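Local coordinates for protein insecticidal Delta-Endotoxin Cry8Ea1 (Bacillus Thuringiensis, PDB 3EB7) that is toxic to larvae of the underground pest Holotrichia parallela, probably by forming pores in midgut cell membranes as other three-domain Cry toxins do, at residues 245-250 with 391-396; 334-339 with 377-382; 342-347 with 364-369; 397-402 with 412-417. All coordinates share one frame; numbering follows the deposited sequence.

Contact 1 (245-250 with 391-396); sequences DPIGAI and QEKDSE
The carboxamide of Gln391 grips Ile250 by both of its backbone polar atoms. Ile250 N donates to Gln391 OE1 at 2.8 Å, with the donor nitrogen tilted 20° from the plane of the side-chain carbonyl. In return Gln391 NE2 donates to Ile250 O at 2.6 Å, a more bent bond (131° at the hydrogen) whose donor stands well above the carbonyl plane of Ile250. The side chain is extended beyond CG, which carries the amide to the loop, and Gln391 OE1 also lies 3.5 Å from Ala249 CA. Two residues along the strand, Lys393 takes a different course. Its chain bends at chi2, chi3 and chi4, passes alongside Ile247 with CG 4.1 Å from Ile247 CG2, and brings NZ to 3.2 Å from Pro246 O. Pro246 O receives a weak bond from Gly248 N, closing an inverse gamma turn centred on Ile247. Asp245 OD2 is 5.4 Å from Lys393 NZ, while Asp245 OD1 makes its salt bridge with Arg209 of helix 198-220. Backbone bonds to Ala348 and Ser346 hold Gln391 and Lys393 in the sheet, and Ile247 is backbone-bonded to Pro428. The contact thus joins an irregular loop to outer strand 389-394 through side chains: two hydrogen bonds, one to each polar end of the Gln391 amide, fix its rotation, and the ammonium lies where nearby carbonyl and carboxylate oxygens would probably stabilise its charge.

Contact 2 (334-339 with 377-382); sequences IGFTGF and TTFTYN
Ile334 and Phe379 face each other from outer strands of two different sheets, their CA atoms 7.4 Å apart and no backbone hydrogen bond between them, and after Gly335 the chain leaves its strand through a type II turn from Phe336 to Phe339. The ring of Phe379 is touched by Ile334, Phe336 and Phe339. Its CG stands beside the backbone N (chi1 -60°), from where the ring reaches in among the side chains of the other segment. Ile334 CG2 lies over one face of this ring in a CH-pi contact, 4.0 Å from the centroid and offset toward the rim, nearest to CG and CD2. The edge of Phe336 is directed at the face of Phe379 in an offset edge-to-face pair, planes at 75°, with Phe336 CE2 3.7 Å from Phe379 CD1. Phe379 in turn presents its own edge: its CZ comes over the face of Phe339, 3.8 Å from Phe339 CE1, in a T-shaped pair with planes at 85°. Thr377 CG2 also packs against Phe339, 3.8 Å from Phe339 CE2, the two side chains crossing at about a right angle. The Phe336 O to Phe339 N bond of 2.8 Å closes the turn that carries Phe336 and Phe339. Phe366 and Tyr370 extend the cluster by further edge-to-face pairs. Such an aromatic cluster between packed sheets suits the beta-prism of domain II in three-domain Cry toxins, where sheets meet through apolar side chains.

Contact 3 (342-347 with 364-369); sequences YKTLST and VVFDAI
A classic beta bulge, in which Tyr342 and Lys343 both face Asp367, interrupts the pairing of the hairpin formed by strands 340-352 and 357-369, the central pair of an antiparallel sheet in the beta-prism domain. Tyr342 N donates to Asp367 O at 2.9 Å, and Asp367 N to Lys343 O at 2.8 Å along a straighter path (167° at the hydrogen). Past the bulge the pairing is regular: Leu345 and Val365 form a hydrogen-bonded pair through reciprocal N-H to O bonds, flanked by the non-hydrogen-bonded pairs Thr344 with Phe366 and Ser346 with Val364. The ring of Tyr342 folds back across the neighbouring strand because CG sits between the backbone N and the carbonyl carbon (chi1 57°). Asp367 O and CB lie against one ring face, CB 3.6 Å from Tyr342 CZ in a CH-pi contact, while Ile369 CG2 approaches Tyr342 CD2 to 3.9 Å. A water 2.6 Å from Tyr342 OH donates to Ala368 O, tying the ring's far end to the same strand. Lys343 runs beside Asp367, pointing the same way, so that CE is 3.3 Å from Asp367 OD2, yet NZ stays 4.5 Å off, beyond a salt bridge. On the other face Thr344, Ser346 and Val364 pack on Phe430 of strand 427-434. That face, with Phe366, is buried; the opposite, partly exposed one combines the Lys343 and Asp367 charges with apolar Leu345 and Val365. Lys343 NZ also has a long, weak ion pair with Asp394, so its attraction to Asp367 is probably a longer-range one.

Contact 4 (397-402 with 412-417); sequences VELPPE and YSHRLN
This is a buried join between the proline-rich loop that follows the short helix 395-398 and the start of strand 414-422, an outer strand of the three-stranded sheet in the beta-prism domain. Leu399 and His414 carry its apolar half. Leu399 CD2 sits 3.8 Å above the centre of the imidazole, only 9° off the ring normal, in a CH-pi contact, and CD1 touches His414 CB at 4.0 Å. The polar half turns on Ser413, whose OG lies between its backbone N and carbonyl carbon (chi1 56°) and donates to Pro400 O at 2.6 Å. Ser413 OG in turn accepts from His414 ND1 at 2.9 Å, in the plane of the ring, so a hydrogen-bond chain runs from imidazole to hydroxyl to carbonyl. It fixes the rotation of the ring that Leu399 covers and places a proton on ND1. NE2 bonds Arg240, an arrangement consistent with a neutral histidine that accepts at NE2. The Leu399 side chain also packs on Trp432, and helix 2-20 covers Pro400 and Ser413 through Ile11, which brings the helical domain onto this join. Further along the loop, Pro401 CA comes within 4.1 Å of Tyr412 CA, and Glu402 lays its CG 3.9 Å from Ser413 CB. A single water completes the bridge between the backbones, donating to Leu399 O at 2.7 Å and accepting from Ser413 N.

Contact 3 is the regular strand pairing at the middle of a four-stranded sheet, and contacts 1 and 2 lie on its two outer strands, 389-394 and 376-381, with centres about 19 Å apart. Both bond to the hairpin of contact 3 through backbone hydrogen bonds, yet their own chemistry differs: side-chain amide and ammonium groups meet a loop in 245-250, whereas aromatic rings meet the end of a second sheet's strand and the turn after it in 334-339. Contacts 3 and 4 are buried, contacts 1 and 2 only partly so. Contact 4, nearest the chain's centre, shares helix 395-398 with contact 1 and packs on contact 3 through Tyr342 and Tyr412; a serine-centred hydrogen-bond chain and a bridging water join its own segments.

Contact 1 (245-250 with 391-396)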
loop_
_atom_site.group_PDB
_atom_site.type_symbol
_atom_site.label_atom_id
_atom_site.label_comp_id
_atom_site.label_asym_id
_atom_site.label_seq_id
_atom_site.Cartn_x
_atom_site.Cartn_y
_atom_site.Cartn_z
ATOM N N ASP A 245 7.010 -7.233 11.841
ATOM C CA ASP A 245 7.243 -8.547 12.460
ATOM C C ASP A 245 6.831 -8.501 13.947
ATOM O O ASP A 245 6.914 -7.470 14.581
ATOM C CB ASP A 245 8.696 -9.023 12.305
ATOM C CG ASP A 245 9.085 -9.440 10.855
ATOM O OD1 ASP A 245 8.269 -9.521 9.896
ATOM O OD2 ASP A 245 10.296 -9.686 10.668
ATOM N N PRO A 246 6.358 -9.631 14.504
ATOM C CA PRO A 246 6.041 -9.624 15.925
ATOM C C PRO A 246 7.238 -9.162 16.824
ATOM O O PRO A 246 8.423 -9.469 16.527
ATOM C CB PRO A 246 5.659 -11.091 16.190
ATOM C CG PRO A 246 5.146 -11.584 14.924
ATOM C CD PRO A 246 6.035 -10.931 13.876
ATOM N N ILE A 247 6.931 -8.422 17.903
ATOM C CA ILE A 247 7.965 -7.836 18.753
ATOM C C ILE A 247 8.320 -8.813 19.863
ATOM O O ILE A 247 7.877 -8.689 21.030
ATOM C CB ILE A 247 7.576 -6.427 19.274
ATOM C CG1 ILE A 247 7.121 -5.555 18.080
ATOM C CG2 ILE A 247 8.793 -5.774 19.955
ATOM C CD1 ILE A 247 6.390 -4.297 18.455
ATOM N N GLY A 248 9.095 -9.819 19.465
ATOM C CA GLY A 248 9.562 -10.893 20.333
ATOM C C GLY A 248 11.000 -11.204 19.937
ATOM O O GLY A 248 11.394 -11.037 18.783
ATOM N N ALA A 249 11.786 -11.642 20.910
ATOM C CA ALA A 249 13.186 -11.884 20.687
ATOM C C ALA A 249 13.372 -13.137 19.816
ATOM O O ALA A 249 12.629 -14.103 19.939
ATOM C CB ALA A 249 13.910 -12.025 22.039
ATOM N N ILE A 250 14.383 -13.105 18.945
ATOM C CA ILE A 250 14.692 -14.234 18.043
ATOM C C ILE A 250 16.184 -14.442 18.020
ATOM O O ILE A 250 16.945 -13.489 17.887
ATOM C CB ILE A 250 14.140 -14.012 16.622
ATOM C CG1 ILE A 250 12.636 -14.369 16.562
ATOM C CG2 ILE A 250 14.883 -14.860 15.569
ATOM C CD1 ILE A 250 11.918 -13.828 15.332
ATOM N N GLN A 391 16.535 -7.479 22.190
ATOM C CA GLN A 391 16.715 -7.155 20.762
ATOM C C GLN A 391 16.009 -5.859 20.418
ATOM O O GLN A 391 14.861 -5.689 20.772
ATOM C CB GLN A 391 16.083 -8.229 19.923
ATOM C CG GLN A 391 17.064 -9.061 19.232
ATOM C CD GLN A 391 16.518 -10.427 18.974
ATOM O OE1 GLN A 391 15.469 -10.593 18.319
ATOM N NE2 GLN A 391 17.221 -11.440 19.500
ATOM N N GLU A 392 16.667 -4.977 19.680
ATOM C CA GLU A 392 16.069 -3.716 19.264
ATOM C C GLU A 392 15.346 -3.923 17.941
ATOM O O GLU A 392 15.963 -4.334 16.962
ATOM C CB GLU A 392 17.143 -2.626 19.103
ATOM C CG GLU A 392 17.805 -2.156 20.411
ATOM C CD GLU A 392 16.958 -1.119 21.202
ATOM O OE1 GLU A 392 17.333 0.097 21.225
ATOM O OE2 GLU A 392 15.927 -1.518 21.795
ATOM N N LYS A 393 14.037 -3.656 17.907
ATOM C CA LYS A 393 13.303 -3.712 16.661
ATOM C C LYS A 393 12.984 -2.261 16.238
ATOM O O LYS A 393 12.422 -1.480 16.993
ATOM C CB LYS A 393 12.046 -4.589 16.767
ATOM C CG LYS A 393 12.128 -5.870 17.601
ATOM C CD LYS A 393 13.148 -6.905 17.145
ATOM C CE LYS A 393 12.712 -7.692 15.860
ATOM N NZ LYS A 393 11.244 -8.103 15.777
ATOM N N ASP A 394 13.447 -1.894 15.051
ATOM C CA ASP A 394 13.396 -0.535 14.561
ATOM C C ASP A 394 12.492 -0.637 13.376
ATOM O O ASP A 394 12.801 -1.320 12.415
ATOM C CB ASP A 394 14.813 -0.087 14.166
ATOM C CG ASP A 394 14.854 1.271 13.447
ATOM O OD1 ASP A 394 15.982 1.722 13.117
ATOM O OD2 ASP A 394 13.800 1.892 13.194
ATOM N N SER A 395 11.354 0.035 13.449
ATOM C CA SER A 395 10.323 -0.108 12.427
ATOM C C SER A 395 10.775 0.381 11.040
ATOM O O SER A 395 10.288 -0.095 9.983
ATOM C CB SER A 395 9.030 0.590 12.882
ATOM O OG SER A 395 9.188 1.985 12.897
ATOM N N GLU A 396 11.719 1.315 11.037
ATOM C CA GLU A 396 12.221 1.898 9.779
ATOM C C GLU A 396 13.041 0.930 8.960
ATOM O O GLU A 396 13.361 1.222 7.828
ATOM C CB GLU A 396 13.055 3.165 10.020
ATOM C CG GLU A 396 12.222 4.333 10.514
ATOM C CD GLU A 396 13.019 5.626 10.522
ATOM O OE1 GLU A 396 12.437 6.675 10.154
ATOM O OE2 GLU A 396 14.230 5.581 10.888
#

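Contact 2 (334-339 with 377-382)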
loop_
_atom_site.group_PDB
_atom_site.type_symbol
_atom_site.label_atom_id
_atom_site.label_comp_id
_atom_site.label_asym_id
_atom_site.label_seq_id
_atom_site.Cartn_x
_atom_site.Cartn_y
_atom_site.Cartn_z
ATOM N N ILE A 334 -1.322 6.619 26.871
ATOM C CA ILE A 334 -0.719 7.438 25.828
ATOM C C ILE A 334 -1.806 8.004 24.922
ATOM O O ILE A 334 -2.552 7.242 24.284
ATOM C CB ILE A 334 0.342 6.638 24.984
ATOM C CG1 ILE A 334 1.431 6.006 25.895
ATOM C CG2 ILE A 334 0.962 7.548 23.950
ATOM C CD1 ILE A 334 2.417 5.045 25.179
ATOM N N GLY A 335 -1.947 9.329 24.893
ATOM C CA GLY A 335 -2.927 9.973 23.989
ATOM C C GLY A 335 -2.318 10.145 22.587
ATOM O O GLY A 335 -1.265 10.750 22.458
ATOM N N PHE A 336 -2.964 9.604 21.553
ATOM C CA PHE A 336 -2.370 9.530 20.208
ATOM C C PHE A 336 -3.214 10.308 19.161
ATOM O O PHE A 336 -2.832 10.376 17.976
ATOM C CB PHE A 336 -2.266 8.066 19.748
ATOM C CG PHE A 336 -0.994 7.334 20.156
ATOM C CD1 PHE A 336 -1.070 6.112 20.794
ATOM C CD2 PHE A 336 0.269 7.827 19.846
ATOM C CE1 PHE A 336 0.085 5.387 21.148
ATOM C CE2 PHE A 336 1.441 7.106 20.208
ATOM C CZ PHE A 336 1.328 5.876 20.848
ATOM N N THR A 337 -4.339 10.886 19.596
ATOM C CA THR A 337 -5.253 11.617 18.719
ATOM C C THR A 337 -4.546 12.652 17.870
ATOM O O THR A 337 -3.841 13.521 18.407
ATOM C CB THR A 337 -6.461 12.220 19.498
ATOM O OG1 THR A 337 -7.056 11.171 20.238
ATOM C CG2 THR A 337 -7.559 12.769 18.589
ATOM N N GLY A 338 -4.720 12.514 16.548
ATOM C CA GLY A 338 -4.119 13.363 15.540
ATOM C C GLY A 338 -2.653 13.126 15.251
ATOM O O GLY A 338 -2.110 13.732 14.346
ATOM N N PHE A 339 -2.008 12.252 16.019
ATOM C CA PHE A 339 -0.578 11.957 15.859
ATOM C C PHE A 339 -0.284 10.817 14.879
ATOM O O PHE A 339 -0.800 9.685 15.015
ATOM C CB PHE A 339 0.060 11.565 17.212
ATOM C CG PHE A 339 0.512 12.741 18.063
ATOM C CD1 PHE A 339 -0.155 13.051 19.244
ATOM C CD2 PHE A 339 1.621 13.505 17.697
ATOM C CE1 PHE A 339 0.239 14.116 20.037
ATOM C CE2 PHE A 339 2.055 14.597 18.512
ATOM C CZ PHE A 339 1.351 14.891 19.688
ATOM N N THR A 377 6.817 15.086 18.979
ATOM C CA THR A 377 7.025 14.613 20.348
ATOM C C THR A 377 7.426 13.127 20.370
ATOM O O THR A 377 7.263 12.412 19.371
ATOM C CB THR A 377 5.787 14.907 21.253
ATOM O OG1 THR A 377 6.197 14.949 22.635
ATOM C CG2 THR A 377 4.712 13.848 21.087
ATOM N N THR A 378 8.002 12.691 21.487
ATOM C CA THR A 378 8.297 11.274 21.741
ATOM C C THR A 378 7.405 10.753 22.849
ATOM O O THR A 378 7.151 11.448 23.823
ATOM C CB THR A 378 9.766 11.065 22.179
ATOM O OG1 THR A 378 10.616 11.766 21.275
ATOM C CG2 THR A 378 10.179 9.618 22.149
ATOM N N PHE A 379 6.937 9.521 22.695
ATOM C CA PHE A 379 6.239 8.816 23.772
ATOM C C PHE A 379 7.093 7.626 24.105
ATOM O O PHE A 379 7.499 6.889 23.224
ATOM C CB PHE A 379 4.845 8.360 23.307
ATOM C CG PHE A 379 3.949 9.506 22.867
ATOM C CD1 PHE A 379 3.703 9.736 21.518
ATOM C CD2 PHE A 379 3.370 10.367 23.817
ATOM C CE1 PHE A 379 2.874 10.795 21.108
ATOM C CE2 PHE A 379 2.546 11.428 23.440
ATOM C CZ PHE A 379 2.285 11.641 22.075
ATOM N N THR A 380 7.413 7.462 25.378
ATOM C CA THR A 380 8.225 6.344 25.793
ATOM C C THR A 380 7.537 5.524 26.848
ATOM O O THR A 380 7.133 6.033 27.904
ATOM C CB THR A 380 9.593 6.789 26.343
ATOM O OG1 THR A 380 10.187 7.729 25.434
ATOM C CG2 THR A 380 10.477 5.590 26.535
ATOM N N TYR A 381 7.421 4.241 26.503
ATOM C CA TYR A 381 7.148 3.177 27.426
ATOM C C TYR A 381 8.489 2.544 27.895
ATOM O O TYR A 381 9.172 1.863 27.130
ATOM C CB TYR A 381 6.254 2.130 26.723
ATOM C CG TYR A 381 6.001 0.890 27.534
ATOM C CD1 TYR A 381 5.133 0.926 28.652
ATOM C CD2 TYR A 381 6.634 -0.315 27.216
ATOM C CE1 TYR A 381 4.892 -0.233 29.425
ATOM C CE2 TYR A 381 6.437 -1.463 28.007
ATOM C CZ TYR A 381 5.542 -1.416 29.080
ATOM O OH TYR A 381 5.307 -2.546 29.835
ATOM N N ASN A 382 8.867 2.792 29.155
ATOM C CA ASN A 382 9.981 2.064 29.774
ATOM C C ASN A 382 9.844 1.860 31.287
ATOM O O ASN A 382 10.417 2.607 32.075
ATOM C CB ASN A 382 11.318 2.707 29.403
ATOM C CG ASN A 382 12.536 1.849 29.840
ATOM O OD1 ASN A 382 12.416 0.695 30.309
ATOM N ND2 ASN A 382 13.722 2.435 29.691
#

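Contact 3 (342-347 with 364-369)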
loop_
_atom_site.group_PDB
_atom_site.type_symbol
_atom_site.label_atom_id
_atom_site.label_comp_id
_atom_site.label_asym_id
_atom_site.label_seq_id
_atom_site.Cartn_x
_atom_site.Cartn_y
_atom_site.Cartn_z
ATOM N N TYR A 342 5.572 7.874 13.323
ATOM C CA TYR A 342 6.345 7.483 12.146
ATOM C C TYR A 342 7.472 6.479 12.416
ATOM O O TYR A 342 8.036 5.927 11.485
ATOM C CB TYR A 342 6.849 8.731 11.400
ATOM C CG TYR A 342 7.677 9.664 12.237
ATOM C CD1 TYR A 342 9.070 9.489 12.352
ATOM C CD2 TYR A 342 7.075 10.714 12.939
ATOM C CE1 TYR A 342 9.846 10.346 13.181
ATOM C CE2 TYR A 342 7.838 11.575 13.748
ATOM C CZ TYR A 342 9.213 11.394 13.853
ATOM O OH TYR A 342 9.941 12.243 14.665
ATOM N N LYS A 343 7.794 6.233 13.681
ATOM C CA LYS A 343 8.857 5.290 14.016
ATOM C C LYS A 343 8.644 4.757 15.401
ATOM O O LYS A 343 8.256 5.487 16.302
ATOM C CB LYS A 343 10.236 5.949 13.936
ATOM C CG LYS A 343 11.380 5.036 14.426
ATOM C CD LYS A 343 12.716 5.479 13.880
ATOM C CE LYS A 343 13.628 6.008 14.916
ATOM N NZ LYS A 343 14.744 5.071 15.179
ATOM N N THR A 344 8.851 3.455 15.555
ATOM C CA THR A 344 8.824 2.820 16.834
ATOM C C THR A 344 10.169 2.149 16.936
ATOM O O THR A 344 10.676 1.613 15.936
ATOM C CB THR A 344 7.668 1.762 16.975
ATOM O OG1 THR A 344 7.797 0.726 15.982
ATOM C CG2 THR A 344 6.289 2.440 16.861
ATOM N N LEU A 345 10.754 2.205 18.132
ATOM C CA LEU A 345 11.966 1.475 18.423
ATOM C C LEU A 345 11.634 0.650 19.645
ATOM O O LEU A 345 11.349 1.208 20.685
ATOM C CB LEU A 345 13.107 2.466 18.661
ATOM C CG LEU A 345 14.574 1.980 18.638
ATOM C CD1 LEU A 345 14.948 1.429 19.983
ATOM C CD2 LEU A 345 14.908 0.931 17.587
ATOM N N SER A 346 11.614 -0.681 19.521
ATOM C CA SER A 346 11.132 -1.521 20.610
ATOM C C SER A 346 12.215 -2.444 21.100
ATOM O O SER A 346 13.045 -2.912 20.309
ATOM C CB SER A 346 9.935 -2.377 20.191
ATOM O OG SER A 346 8.959 -1.637 19.464
ATOM N N THR A 347 12.183 -2.741 22.395
ATOM C CA THR A 347 13.075 -3.711 22.948
ATOM C C THR A 347 12.308 -4.997 23.284
ATOM O O THR A 347 11.545 -5.063 24.241
ATOM C CB THR A 347 13.816 -3.129 24.180
ATOM O OG1 THR A 347 14.533 -1.955 23.784
ATOM C CG2 THR A 347 14.797 -4.146 24.785
ATOM N N VAL A 364 9.377 0.629 24.553
ATOM C CA VAL A 364 9.013 1.120 23.203
ATOM C C VAL A 364 9.124 2.647 23.130
ATOM O O VAL A 364 8.508 3.337 23.920
ATOM C CB VAL A 364 7.548 0.714 22.748
ATOM C CG1 VAL A 364 7.300 1.163 21.296
ATOM C CG2 VAL A 364 7.322 -0.773 22.895
ATOM N N VAL A 365 9.895 3.150 22.178
ATOM C CA VAL A 365 9.930 4.592 21.866
ATOM C C VAL A 365 9.071 4.881 20.606
ATOM O O VAL A 365 9.353 4.338 19.528
ATOM C CB VAL A 365 11.390 5.078 21.652
ATOM C CG1 VAL A 365 11.428 6.576 21.376
ATOM C CG2 VAL A 365 12.259 4.747 22.898
ATOM N N PHE A 366 8.018 5.684 20.763
ATOM C CA PHE A 366 7.176 6.108 19.649
ATOM C C PHE A 366 7.536 7.546 19.218
ATOM O O PHE A 366 7.288 8.514 19.969
ATOM C CB PHE A 366 5.678 6.092 20.020
ATOM C CG PHE A 366 5.189 4.825 20.752
ATOM C CD1 PHE A 366 5.370 4.684 22.145
ATOM C CD2 PHE A 366 4.493 3.820 20.062
ATOM C CE1 PHE A 366 4.906 3.533 22.839
ATOM C CE2 PHE A 366 3.989 2.677 20.740
ATOM C CZ PHE A 366 4.187 2.535 22.129
ATOM N N ASP A 367 8.067 7.705 18.011
ATOM C CA ASP A 367 8.343 9.043 17.508
ATOM C C ASP A 367 7.130 9.516 16.753
ATOM O O ASP A 367 6.672 8.840 15.845
ATOM C CB ASP A 367 9.557 9.067 16.612
ATOM C CG ASP A 367 10.839 8.706 17.341
ATOM O OD1 ASP A 367 11.003 9.061 18.536
ATOM O OD2 ASP A 367 11.720 8.106 16.696
ATOM N N ALA A 368 6.593 10.661 17.154
ATOM C CA ALA A 368 5.334 11.124 16.626
ATOM C C ALA A 368 5.394 12.572 16.154
ATOM O O ALA A 368 6.154 13.405 16.687
ATOM C CB ALA A 368 4.212 10.951 17.683
ATOM N N ILE A 369 4.578 12.848 15.142
ATOM C CA ILE A 369 4.339 14.193 14.662
ATOM C C ILE A 369 2.842 14.405 14.406
ATOM O O ILE A 369 2.115 13.486 14.052
ATOM C CB ILE A 369 5.172 14.492 13.373
ATOM C CG1 ILE A 369 5.158 15.981 13.024
ATOM C CG2 ILE A 369 4.694 13.641 12.164
ATOM C CD1 ILE A 369 6.185 16.324 11.960
HETATM O O HOH W 1 9.096 13.019 16.985
#

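Contact 4 (397-402 with 412-417)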
loop_
_atom_site.group_PDB
_atom_site.type_symbol
_atom_site.label_atom_id
_atom_site.label_comp_id
_atom_site.label_asym_id
_atom_site.label_seq_id
_atom_site.Cartn_x
_atom_site.Cartn_y
_atom_site.Cartn_z
ATOM N N VAL A 397 13.401 -0.203 9.525
ATOM C CA VAL A 397 14.024 -1.270 8.769
ATOM C C VAL A 397 12.969 -1.933 7.825
ATOM O O VAL A 397 13.248 -2.244 6.666
ATOM C CB VAL A 397 14.715 -2.303 9.748
ATOM C CG1 VAL A 397 15.171 -3.576 9.015
ATOM C CG2 VAL A 397 15.891 -1.648 10.458
ATOM N N GLU A 398 11.759 -2.133 8.340
ATOM C CA GLU A 398 10.667 -2.778 7.591
ATOM C C GLU A 398 9.830 -1.745 6.828
ATOM O O GLU A 398 9.465 -1.964 5.672
ATOM C CB GLU A 398 9.822 -3.616 8.554
ATOM C CG GLU A 398 10.696 -4.508 9.433
ATOM C CD GLU A 398 9.925 -5.472 10.324
ATOM O OE1 GLU A 398 10.562 -6.202 11.133
ATOM O OE2 GLU A 398 8.685 -5.543 10.216
ATOM N N LEU A 399 9.620 -0.589 7.456
ATOM C CA LEU A 399 8.888 0.558 6.896
ATOM C C LEU A 399 9.721 1.877 6.795
ATOM O O LEU A 399 9.432 2.893 7.511
ATOM C CB LEU A 399 7.634 0.771 7.759
ATOM C CG LEU A 399 6.647 -0.393 7.740
ATOM C CD1 LEU A 399 5.498 -0.123 8.657
ATOM C CD2 LEU A 399 6.136 -0.681 6.316
ATOM N N PRO A 400 10.736 1.894 5.889
ATOM C CA PRO A 400 11.652 3.045 5.821
ATOM C C PRO A 400 10.993 4.305 5.326
ATOM O O PRO A 400 9.918 4.247 4.734
ATOM C CB PRO A 400 12.748 2.591 4.817
ATOM C CG PRO A 400 12.061 1.606 3.937
ATOM C CD PRO A 400 11.109 0.851 4.904
ATOM N N PRO A 401 11.627 5.462 5.567
ATOM C CA PRO A 401 11.169 6.702 4.924
ATOM C C PRO A 401 11.320 6.634 3.389
ATOM O O PRO A 401 12.023 5.753 2.869
ATOM C CB PRO A 401 12.087 7.779 5.539
ATOM C CG PRO A 401 12.610 7.196 6.754
ATOM C CD PRO A 401 12.750 5.713 6.482
ATOM N N GLU A 402 10.655 7.555 2.698
ATOM C CA GLU A 402 10.609 7.574 1.250
ATOM C C GLU A 402 11.902 8.136 0.654
ATOM O O GLU A 402 12.131 8.046 -0.560
ATOM C CB GLU A 402 9.397 8.408 0.767
ATOM C CG GLU A 402 8.080 7.656 0.930
ATOM C CD GLU A 402 6.840 8.454 0.516
ATOM O OE1 GLU A 402 7.001 9.541 -0.107
ATOM O OE2 GLU A 402 5.702 7.977 0.820
ATOM N N TYR A 412 8.509 10.127 6.129
ATOM C CA TYR A 412 8.024 8.841 6.581
ATOM C C TYR A 412 6.947 8.272 5.626
ATOM O O TYR A 412 6.152 9.022 5.069
ATOM C CB TYR A 412 7.516 8.916 8.034
ATOM C CG TYR A 412 6.377 9.866 8.294
ATOM C CD1 TYR A 412 5.048 9.409 8.282
ATOM C CD2 TYR A 412 6.617 11.237 8.590
ATOM C CE1 TYR A 412 3.983 10.266 8.545
ATOM C CE2 TYR A 412 5.541 12.118 8.842
ATOM C CZ TYR A 412 4.233 11.615 8.826
ATOM O OH TYR A 412 3.153 12.464 9.083
ATOM N N SER A 413 6.954 6.955 5.426
ATOM C CA SER A 413 6.026 6.344 4.467
ATOM C C SER A 413 4.758 5.790 5.126
ATOM O O SER A 413 3.743 5.657 4.446
ATOM C CB SER A 413 6.723 5.270 3.635
ATOM O OG SER A 413 7.314 4.278 4.460
ATOM N N HIS A 414 4.816 5.509 6.433
ATOM C CA HIS A 414 3.737 4.871 7.186
ATOM C C HIS A 414 3.610 5.465 8.558
ATOM O O HIS A 414 4.526 6.139 9.043
ATOM C CB HIS A 414 3.963 3.343 7.317
ATOM C CG HIS A 414 3.900 2.623 6.010
ATOM N ND1 HIS A 414 4.900 2.724 5.057
ATOM C CD2 HIS A 414 2.934 1.838 5.466
ATOM C CE1 HIS A 414 4.569 2.005 3.994
ATOM N NE2 HIS A 414 3.382 1.451 4.224
ATOM N N ARG A 415 2.439 5.231 9.166
ATOM C CA ARG A 415 2.141 5.687 10.527
ATOM C C ARG A 415 1.601 4.483 11.285
ATOM O O ARG A 415 1.018 3.588 10.649
ATOM C CB ARG A 415 1.098 6.805 10.498
ATOM C CG ARG A 415 -0.251 6.323 10.024
ATOM C CD ARG A 415 -1.300 7.352 10.194
ATOM N NE ARG A 415 -1.240 8.366 9.150
ATOM C CZ ARG A 415 -1.534 8.173 7.867
ATOM N NH1 ARG A 415 -1.957 6.990 7.431
ATOM N NH2 ARG A 415 -1.433 9.186 7.021
ATOM N N LEU A 416 1.780 4.457 12.614
ATOM C CA LEU A 416 1.248 3.374 13.452
ATOM C C LEU A 416 -0.280 3.454 13.451
ATOM O O LEU A 416 -0.851 4.535 13.680
ATOM C CB LEU A 416 1.777 3.429 14.897
ATOM C CG LEU A 416 1.338 2.280 15.837
ATOM C CD1 LEU A 416 1.908 0.953 15.307
ATOM C CD2 LEU A 416 1.791 2.540 17.293
ATOM N N ASN A 417 -0.925 2.311 13.218
ATOM C CA ASN A 417 -2.357 2.249 13.137
ATOM C C ASN A 417 -2.983 1.466 14.293
ATOM O O ASN A 417 -4.033 1.845 14.807
ATOM C CB ASN A 417 -2.766 1.632 11.781
ATOM C CG ASN A 417 -4.293 1.532 11.586
ATOM O OD1 ASN A 417 -5.072 2.294 12.152
ATOM N ND2 ASN A 417 -4.703 0.584 10.802
HETATM O O HOH W 2 8.658 5.520 7.341
#